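Local coordinates for uncharacterized protein (Bacteroides ovatus, PDB 4E6F) that is of unknown function but belongs to the DUF4468 family and carries a fold like that of the TATA-binding protein, at residues A[35-38]-A[39-42]; A[54-58]-A[59-63]; A[123-127]-A[128-132]. One frame throughout, in Å; residues are numbered along the deposited sequence.

How the interactions relate
The three contacts follow one another along the chain, each at a junction between secondary-structure elements. Interaction 1 closes the N-terminal end of helix 38-54, and interaction 2 forms where the chain leaves that helix and enters strand 62-67; their centres are about 25 Å apart, so the helix spans the distance between them. Both lie within the DUF4468 domain, with its TBP-like fold. Interaction 3 comes later, where strand 123-126 gives way to the loop before helix 133-136. It lies on the far side of the chain's centre from interaction 1, about 36 Å between centres, and about 23 Å from interaction 2, with which it shares the antiparallel sheet. None touches another, and each belongs to a separate junction of the chain.

Interaction 1 (A[35-38]-A[39-42]); sequences GMSQ and AQIY. With EDO (1,2-ethanediol), chain F.
Residues 35-38 lead without a break into 39-42, and the backbone turns helical at Gln-38: Ile-41 N donates to Ser-37 O at 3.1 Å, and Tyr-42 N to Gln-38 O at 2.9 Å, both bonds close to straight. These are the opening i to i+4 bonds of helix 38-54. Ser-37, the N-cap, turns OG between its own backbone N and carbonyl carbon (chi1 73°), which brings OG within reach of Gln-40 N, the donor of a 3.2 Å bond. The reciprocal half comes from Gln-40: its extended side chain reaches back along the loop and OE1 accepts from Ser-37 N at 2.8 Å, with an N-H...O angle of 169° and the donor tilted only 18° from the carbonyl plane. The two bonds make a capping box. A water bridges the same OE1 to Gly-35 O, while NE2 on the other branch donates to an ethanediol, probably from the crystallisation liquor. Beside the box, CB of Met-36 (selenomethionine) meets Ile-41 CG1 at 3.7 Å, the two chains running at a slant. Ile-41 also packs on Ile-33 and Phe-170, and the backbone of Met-36 is hydrogen-bonded to that of Gly-106.

Interaction 2 (A[54-58]-A[59-63]); sequences KENKN and IDSRI
Two first torsions bring Asn-58 and Ser-61 together, with Asn-56 alongside. CG of Asn-58 sits between its backbone N and carbonyl carbon (chi1 61°), a turn that swings OD1 over the following residues; OG of Ser-61 is anti to its own carbonyl carbon and points back at the asparagines. The hydroxyl is the meeting point. Ser-61 OG donates to Asn-58 OD1 at 2.7 Å, approaching 29° from the carbonyl plane, and accepts from Asn-56 ND2 at 3.0 Å, a bond that lies within the amide plane of Asn-56 and bends little (162°). Ser-61 OG is also hydrogen-bonded to Glu-78 N, so this buried hydroxyl is gripped by at least three partners. The amides are themselves held from outside: OD1 of Asn-56 by Arg-52, its ND2 also by Tyr-97 OH, and Asn-58 ND2 by Glu-78 O. With an alanine in place of Asn-58, the Ser-61 hydroxyl would probably be left without the acceptor for its proton, and Glu-78 O without its amide donor.

The backbone folds in two turns here. Lys-57 takes positive phi as the chain leaves the helix, after a type I turn over 54-57 closed by Lys-57 N to Lys-54 O at 3.0 Å. A second type I turn spans 58-61, where Ser-61 N reaches Asn-58 O in a weak bond of 3.3 Å. Two consecutive type I turns, cross-linked by polar side chains, thus form the reversal from helix 38-54 into strand 62-67, an alpha-to-beta connection of the TBP-like fold.

Interaction 3 (A[123-127]-A[128-132]); sequences EKYKA and EEWIT
Glu-128 opens the turn beside the end of the strand: its side chain bends at chi2 (72°) and brings OE1 to 3.7 Å from Lys-126 CB, while OE2 is taken by Val-25 N. Glu-129 follows with its backbone, whose N donates to Lys-126 O at 3.1 Å from well above the carbonyl plane.

Trp-130 supplies the aromatic part of the contact. Its indole lies flat against the ring of Tyr-125 in an offset stack: the Tyr-125 ring and the six-membered ring of Trp-130 have centroids 4.0 Å apart and planes inclined by only 11°. Both residues are modelled in two conformers, and the stack is that of the pair described here. The closest carbons are Tyr-125 CE1 and Trp-130 CH2, at 3.5 Å. Overlap continues toward the backbone, since Tyr-125 CB stands over the five-membered ring, almost on its normal, as a CH-pi contact. At the far end of the phenol, Tyr-125 OH donates to Glu-123 OE1 at 2.7 Å on the anti side of the carboxylate. Trp-130 N also donates to Ala-127 O, from above the carbonyl plane.

Ile-131 N gives the same Ala-127 O a second bond, of 3.0 Å and straighter in the N-H...O sense (165°), so one carbonyl accepts from two successive amides. Ile-131 CG1 touches Ala-127 CB at 3.9 Å. Thr-132, at the N-cap of helix 133-136, donates its hydroxyl to Glu-128 O.

Strand 123-126 pairs antiparallel with strand 107-119 through Tyr-125 and Phe-117. Beyond it, Ala-127 and Thr-132 rest on Val-25 of strand 24-32, Trp-130 meets Trp-151 of helix 149-169 edge-to-face, and Ile-131 touches Phe-27 of strand 24-32 and also Trp-151 and Thr-155 of helix 149-169.

Interaction 1 (A[35-38]-A[39-42])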
loop_
_atom_site.group_PDB
_atom_site.type_symbol
_atom_site.label_atom_id
_atom_site.label_comp_id
_atom_site.label_asym_id
_atom_site.label_seq_id
_atom_site.Cartn_x
_atom_site.Cartn_y
_atom_site.Cartn_z
ATOM N N GLY A 35 8.866 17.731 15.441
ATOM C CA GLY A 35 9.601 17.687 16.705
ATOM C C GLY A 35 10.549 16.507 16.876
ATOM O O GLY A 35 11.444 16.562 17.735
HETATM N N MSE A 36 10.403 15.449 16.048
HETATM C CA MSE A 36 11.187 14.211 16.201
HETATM C C MSE A 36 12.484 14.166 15.416
HETATM O O MSE A 36 12.544 14.593 14.261
HETATM C CB MSE A 36 10.332 13.020 15.778
HETATM C CG MSE A 36 9.104 12.806 16.648
HETATM SE SE MSE A 36 8.264 11.072 16.180
HETATM C CE MSE A 36 6.512 11.334 17.101
ATOM N N SER A 37 13.530 13.577 16.040
ATOM C CA SER A 37 14.805 13.418 15.356
ATOM C C SER A 37 14.716 12.244 14.406
ATOM O O SER A 37 13.782 11.435 14.510
ATOM C CB SER A 37 15.913 13.173 16.365
ATOM O OG SER A 37 15.765 11.855 16.860
ATOM N N GLN A 38 15.700 12.125 13.510
ATOM C CA GLN A 38 15.725 10.988 12.584
ATOM C C GLN A 38 15.670 9.647 13.360
ATOM O O GLN A 38 14.915 8.735 12.965
ATOM C CB GLN A 38 16.968 11.055 11.699
ATOM C CG GLN A 38 17.041 9.888 10.715
ATOM C CD GLN A 38 18.124 10.048 9.694
ATOM O OE1 GLN A 38 18.241 11.080 9.013
ATOM N NE2 GLN A 38 18.900 8.980 9.527
ATOM N N ALA A 39 16.457 9.524 14.453
ATOM C CA ALA A 39 16.513 8.298 15.260
ATOM C C ALA A 39 15.158 7.958 15.888
ATOM O O ALA A 39 14.752 6.806 15.847
ATOM C CB ALA A 39 17.576 8.432 16.354
ATOM N N GLN A 40 14.412 8.965 16.378
ATOM C CA GLN A 40 13.089 8.706 16.963
ATOM C C GLN A 40 12.086 8.184 15.897
ATOM O O GLN A 40 11.270 7.296 16.165
ATOM C CB GLN A 40 12.538 10.011 17.582
ATOM C CG GLN A 40 13.422 10.549 18.716
ATOM C CD GLN A 40 12.815 11.824 19.261
ATOM O OE1 GLN A 40 12.972 12.896 18.689
ATOM N NE2 GLN A 40 12.086 11.741 20.359
ATOM N N ILE A 41 12.145 8.761 14.706
ATOM C CA ILE A 41 11.242 8.364 13.604
ATOM C C ILE A 41 11.582 6.941 13.154
ATOM O O ILE A 41 10.683 6.096 12.974
ATOM C CB ILE A 41 11.347 9.384 12.451
ATOM C CG1 ILE A 41 10.829 10.780 12.920
ATOM C CG2 ILE A 41 10.551 8.903 11.201
ATOM C CD1 ILE A 41 11.141 11.912 11.943
ATOM N N TYR A 42 12.901 6.680 12.993
ATOM C CA TYR A 42 13.395 5.370 12.580
ATOM C C TYR A 42 12.934 4.294 13.589
ATOM O O TYR A 42 12.484 3.224 13.170
ATOM C CB TYR A 42 14.929 5.427 12.451
ATOM C CG TYR A 42 15.563 4.081 12.184
ATOM C CD1 TYR A 42 15.704 3.597 10.884
ATOM C CD2 TYR A 42 16.072 3.313 13.227
ATOM C CE1 TYR A 42 16.297 2.353 10.638
ATOM C CE2 TYR A 42 16.660 2.071 12.991
ATOM C CZ TYR A 42 16.766 1.597 11.696
ATOM O OH TYR A 42 17.373 0.380 11.484
HETATM C C1 EDO F . 10.410 15.046 20.223
HETATM O O1 EDO F . 10.301 14.022 21.189
HETATM C C2 EDO F . 9.475 16.246 20.551
HETATM O O2 EDO F . 9.772 16.779 21.828
HETATM O O HOH W 1 13.533 15.552 19.106
#

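Interaction 2 (A[54-58]-A[59-63])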
loop_
_atom_site.group_PDB
_atom_site.type_symbol
_atom_site.label_atom_id
_atom_site.label_comp_id
_atom_site.label_asym_id
_atom_site.label_seq_id
_atom_site.Cartn_x
_atom_site.Cartn_y
_atom_site.Cartn_z
ATOM N N LYS A 54 4.042 -8.624 11.088
ATOM C CA LYS A 54 3.741 -9.808 11.908
ATOM C C LYS A 54 2.246 -10.092 11.846
ATOM O O LYS A 54 1.850 -11.255 11.864
ATOM C CB LYS A 54 4.200 -9.622 13.360
ATOM C CG LYS A 54 5.646 -10.036 13.553
ATOM C CD LYS A 54 6.210 -9.639 14.917
ATOM C CE LYS A 54 7.496 -10.377 15.234
ATOM N NZ LYS A 54 8.633 -9.993 14.342
ATOM N N GLU A 55 1.414 -9.029 11.709
ATOM C CA GLU A 55 -0.050 -9.181 11.642
ATOM C C GLU A 55 -0.502 -9.959 10.408
ATOM O O GLU A 55 -1.579 -10.549 10.440
ATOM C CB GLU A 55 -0.745 -7.817 11.703
ATOM C CG GLU A 55 -0.820 -7.264 13.122
ATOM C CD GLU A 55 -1.086 -5.776 13.260
ATOM O OE1 GLU A 55 -1.405 -5.126 12.239
ATOM O OE2 GLU A 55 -0.936 -5.249 14.386
ATOM N N ASN A 56 0.325 -10.014 9.347
ATOM C CA ASN A 56 0.004 -10.804 8.151
ATOM C C ASN A 56 0.011 -12.312 8.449
ATOM O O ASN A 56 -0.599 -13.082 7.711
ATOM C CB ASN A 56 0.976 -10.499 7.020
ATOM C CG ASN A 56 0.866 -9.092 6.474
ATOM O OD1 ASN A 56 -0.057 -8.341 6.810
ATOM N ND2 ASN A 56 1.782 -8.721 5.560
ATOM N N LYS A 57 0.726 -12.724 9.516
ATOM C CA LYS A 57 0.807 -14.115 9.998
ATOM C C LYS A 57 1.264 -15.097 8.895
ATOM O O LYS A 57 0.630 -16.133 8.669
ATOM C CB LYS A 57 -0.542 -14.572 10.606
ATOM C CG LYS A 57 -0.968 -13.742 11.810
ATOM C CD LYS A 57 -2.318 -14.219 12.386
ATOM C CE LYS A 57 -3.511 -13.693 11.616
ATOM N NZ LYS A 57 -4.789 -14.253 12.133
ATOM N N ASN A 58 2.354 -14.759 8.194
ATOM C CA ASN A 58 2.940 -15.666 7.206
ATOM C C ASN A 58 4.442 -15.425 7.106
ATOM O O ASN A 58 4.941 -14.342 7.460
ATOM C CB ASN A 58 2.279 -15.622 5.822
ATOM C CG ASN A 58 2.339 -14.279 5.141
ATOM O OD1 ASN A 58 3.413 -13.701 4.909
ATOM N ND2 ASN A 58 1.176 -13.777 4.771
ATOM N N ILE A 59 5.165 -16.431 6.595
ATOM C CA ILE A 59 6.618 -16.370 6.466
ATOM C C ILE A 59 7.086 -15.393 5.358
ATOM O O ILE A 59 8.239 -14.969 5.389
ATOM C CB ILE A 59 7.201 -17.797 6.277
ATOM C CG1 ILE A 59 6.707 -18.454 4.960
ATOM C CG2 ILE A 59 6.870 -18.664 7.517
ATOM C CD1 ILE A 59 7.466 -19.793 4.575
ATOM N N ASP A 60 6.192 -14.985 4.440
ATOM C CA ASP A 60 6.551 -14.055 3.359
ATOM C C ASP A 60 6.315 -12.586 3.756
ATOM O O ASP A 60 6.341 -11.688 2.898
ATOM C CB ASP A 60 5.776 -14.410 2.084
ATOM C CG ASP A 60 6.292 -15.696 1.458
ATOM O OD1 ASP A 60 7.372 -15.662 0.844
ATOM O OD2 ASP A 60 5.664 -16.745 1.666
ATOM N N SER A 61 6.133 -12.339 5.073
ATOM C CA SER A 61 5.934 -10.998 5.611
ATOM C C SER A 61 6.947 -10.728 6.708
ATOM O O SER A 61 6.908 -11.350 7.775
ATOM C CB SER A 61 4.509 -10.854 6.127
ATOM O OG SER A 61 3.602 -11.015 5.041
ATOM N N ARG A 62 7.902 -9.815 6.441
ATOM C CA ARG A 62 8.955 -9.528 7.409
ATOM C C ARG A 62 9.775 -8.317 6.974
ATOM O O ARG A 62 9.817 -7.978 5.763
ATOM C CB ARG A 62 9.909 -10.757 7.520
ATOM C CG ARG A 62 10.473 -11.187 6.146
ATOM C CD ARG A 62 11.402 -12.376 6.234
ATOM N NE ARG A 62 10.634 -13.546 6.651
ATOM C CZ ARG A 62 11.173 -14.621 7.202
ATOM N NH1 ARG A 62 12.488 -14.705 7.360
ATOM N NH2 ARG A 62 10.404 -15.633 7.583
ATOM N N ILE A 63 10.473 -7.692 7.941
ATOM C CA ILE A 63 11.432 -6.640 7.606
ATOM C C ILE A 63 12.634 -7.345 6.997
ATOM O O ILE A 63 13.112 -8.334 7.570
ATOM C CB ILE A 63 11.842 -5.836 8.847
ATOM C CG1 ILE A 63 10.611 -5.130 9.453
ATOM C CG2 ILE A 63 12.942 -4.803 8.473
ATOM C CD1 ILE A 63 10.916 -4.284 10.685
#

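Interaction 3 (A[123-127]-A[128-132])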
loop_
_atom_site.group_PDB
_atom_site.type_symbol
_atom_site.label_atom_id
_atom_site.label_comp_id
_atom_site.label_asym_id
_atom_site.label_seq_id
_atom_site.Cartn_x
_atom_site.Cartn_y
_atom_site.Cartn_z
ATOM N N GLU A 123 -2.959 -17.199 -11.810
ATOM C CA GLU A 123 -2.985 -15.981 -12.607
ATOM C C GLU A 123 -2.109 -14.940 -11.911
ATOM O O GLU A 123 -2.343 -14.617 -10.746
ATOM C CB GLU A 123 -4.423 -15.482 -12.798
ATOM C CG GLU A 123 -5.344 -16.507 -13.453
ATOM C CD GLU A 123 -6.814 -16.125 -13.502
ATOM O OE1 GLU A 123 -7.122 -14.913 -13.575
ATOM O OE2 GLU A 123 -7.663 -17.043 -13.485
ATOM N N LYS A 124 -1.064 -14.477 -12.604
ATOM C CA LYS A 124 -0.109 -13.512 -12.044
ATOM C C LYS A 124 -0.259 -12.200 -12.762
ATOM O O LYS A 124 -0.156 -12.159 -13.989
ATOM C CB LYS A 124 1.336 -14.053 -12.153
ATOM C CG LYS A 124 1.507 -15.433 -11.533
ATOM C CD LYS A 124 2.406 -15.439 -10.321
ATOM C CE LYS A 124 2.708 -16.855 -9.890
ATOM N NZ LYS A 124 3.540 -16.893 -8.659
ATOM N N TYR A 125 -0.509 -11.111 -12.007
ATOM C CA TYR A 125 -0.709 -9.783 -12.590
ATOM C C TYR A 125 0.173 -8.757 -11.931
ATOM O O TYR A 125 0.131 -8.621 -10.708
ATOM C CB TYR A 125 -2.172 -9.298 -12.443
ATOM C CG TYR A 125 -3.201 -10.210 -13.069
ATOM C CD1 TYR A 125 -3.341 -10.289 -14.454
ATOM C CD2 TYR A 125 -4.052 -10.982 -12.280
ATOM C CE1 TYR A 125 -4.286 -11.135 -15.039
ATOM C CE2 TYR A 125 -5.027 -11.804 -12.855
ATOM C CZ TYR A 125 -5.117 -11.901 -14.235
ATOM O OH TYR A 125 -6.064 -12.720 -14.817
ATOM N N LYS A 126 0.970 -8.032 -12.719
ATOM C CA LYS A 126 1.823 -6.964 -12.171
ATOM C C LYS A 126 0.973 -5.697 -12.081
ATOM O O LYS A 126 0.207 -5.414 -13.012
ATOM C CB LYS A 126 3.060 -6.720 -13.056
ATOM C CG LYS A 126 4.025 -7.895 -13.117
ATOM C CD LYS A 126 5.191 -7.584 -14.053
ATOM C CE LYS A 126 6.080 -8.781 -14.329
ATOM N NZ LYS A 126 5.490 -9.709 -15.337
ATOM N N ALA A 127 1.099 -4.904 -10.996
ATOM C CA ALA A 127 0.264 -3.699 -10.892
ATOM C C ALA A 127 0.404 -2.763 -12.116
ATOM O O ALA A 127 -0.565 -2.125 -12.517
ATOM C CB ALA A 127 0.619 -2.942 -9.616
ATOM N N GLU A 128 1.603 -2.699 -12.718
ATOM C CA GLU A 128 1.928 -1.803 -13.849
ATOM C C GLU A 128 1.149 -2.100 -15.112
ATOM O O GLU A 128 0.996 -1.211 -15.958
ATOM C CB GLU A 128 3.422 -1.870 -14.199
ATOM C CG GLU A 128 4.313 -1.290 -13.119
ATOM C CD GLU A 128 4.418 -2.130 -11.852
ATOM O OE1 GLU A 128 4.299 -3.376 -11.949
ATOM O OE2 GLU A 128 4.656 -1.543 -10.772
ATOM N N GLU A 129 0.685 -3.330 -15.250
ATOM C CA GLU A 129 -0.051 -3.726 -16.456
ATOM C C GLU A 129 -1.501 -3.992 -16.112
ATOM O O GLU A 129 -2.232 -4.584 -16.932
ATOM C CB GLU A 129 0.584 -4.991 -17.109
ATOM C CG GLU A 129 2.088 -5.171 -16.916
ATOM C CD GLU A 129 3.014 -4.112 -17.487
ATOM O OE1 GLU A 129 2.655 -3.472 -18.503
ATOM O OE2 GLU A 129 4.130 -3.959 -16.940
ATOM N N TRP A 130 -1.953 -3.545 -14.897
ATOM C CA TRP A 130 -3.264 -3.883 -14.412
ATOM C C TRP A 130 -4.080 -2.715 -13.801
ATOM O O TRP A 130 -5.234 -2.515 -14.181
ATOM C CB TRP A 130 -3.069 -4.983 -13.370
ATOM C CG TRP A 130 -4.189 -5.967 -13.279
ATOM C CD1 TRP A 130 -4.886 -6.298 -12.158
ATOM C CD2 TRP A 130 -4.760 -6.738 -14.353
ATOM N NE1 TRP A 130 -5.836 -7.248 -12.454
ATOM C CE2 TRP A 130 -5.787 -7.532 -13.797
ATOM C CE3 TRP A 130 -4.486 -6.852 -15.732
ATOM C CZ2 TRP A 130 -6.588 -8.387 -14.578
ATOM C CZ3 TRP A 130 -5.274 -7.702 -16.506
ATOM C CH2 TRP A 130 -6.310 -8.458 -15.928
ATOM N N ILE A 131 -3.497 -1.959 -12.831
ATOM C CA ILE A 131 -4.264 -0.901 -12.131
ATOM C C ILE A 131 -3.849 0.524 -12.491
ATOM O O ILE A 131 -4.393 1.467 -11.929
ATOM C CB ILE A 131 -4.219 -1.095 -10.587
ATOM C CG1 ILE A 131 -2.773 -1.010 -10.010
ATOM C CG2 ILE A 131 -4.892 -2.415 -10.204
ATOM C CD1 ILE A 131 -2.747 -0.879 -8.484
ATOM N N THR A 132 -2.878 0.684 -13.381
ATOM C CA THR A 132 -2.452 2.012 -13.820
ATOM C C THR A 132 -3.547 2.689 -14.649
ATOM O O THR A 132 -4.424 2.001 -15.192
ATOM C CB THR A 132 -1.184 1.912 -14.654
ATOM O OG1 THR A 132 -1.392 0.951 -15.693
ATOM C CG2 THR A 132 0.039 1.548 -13.808
#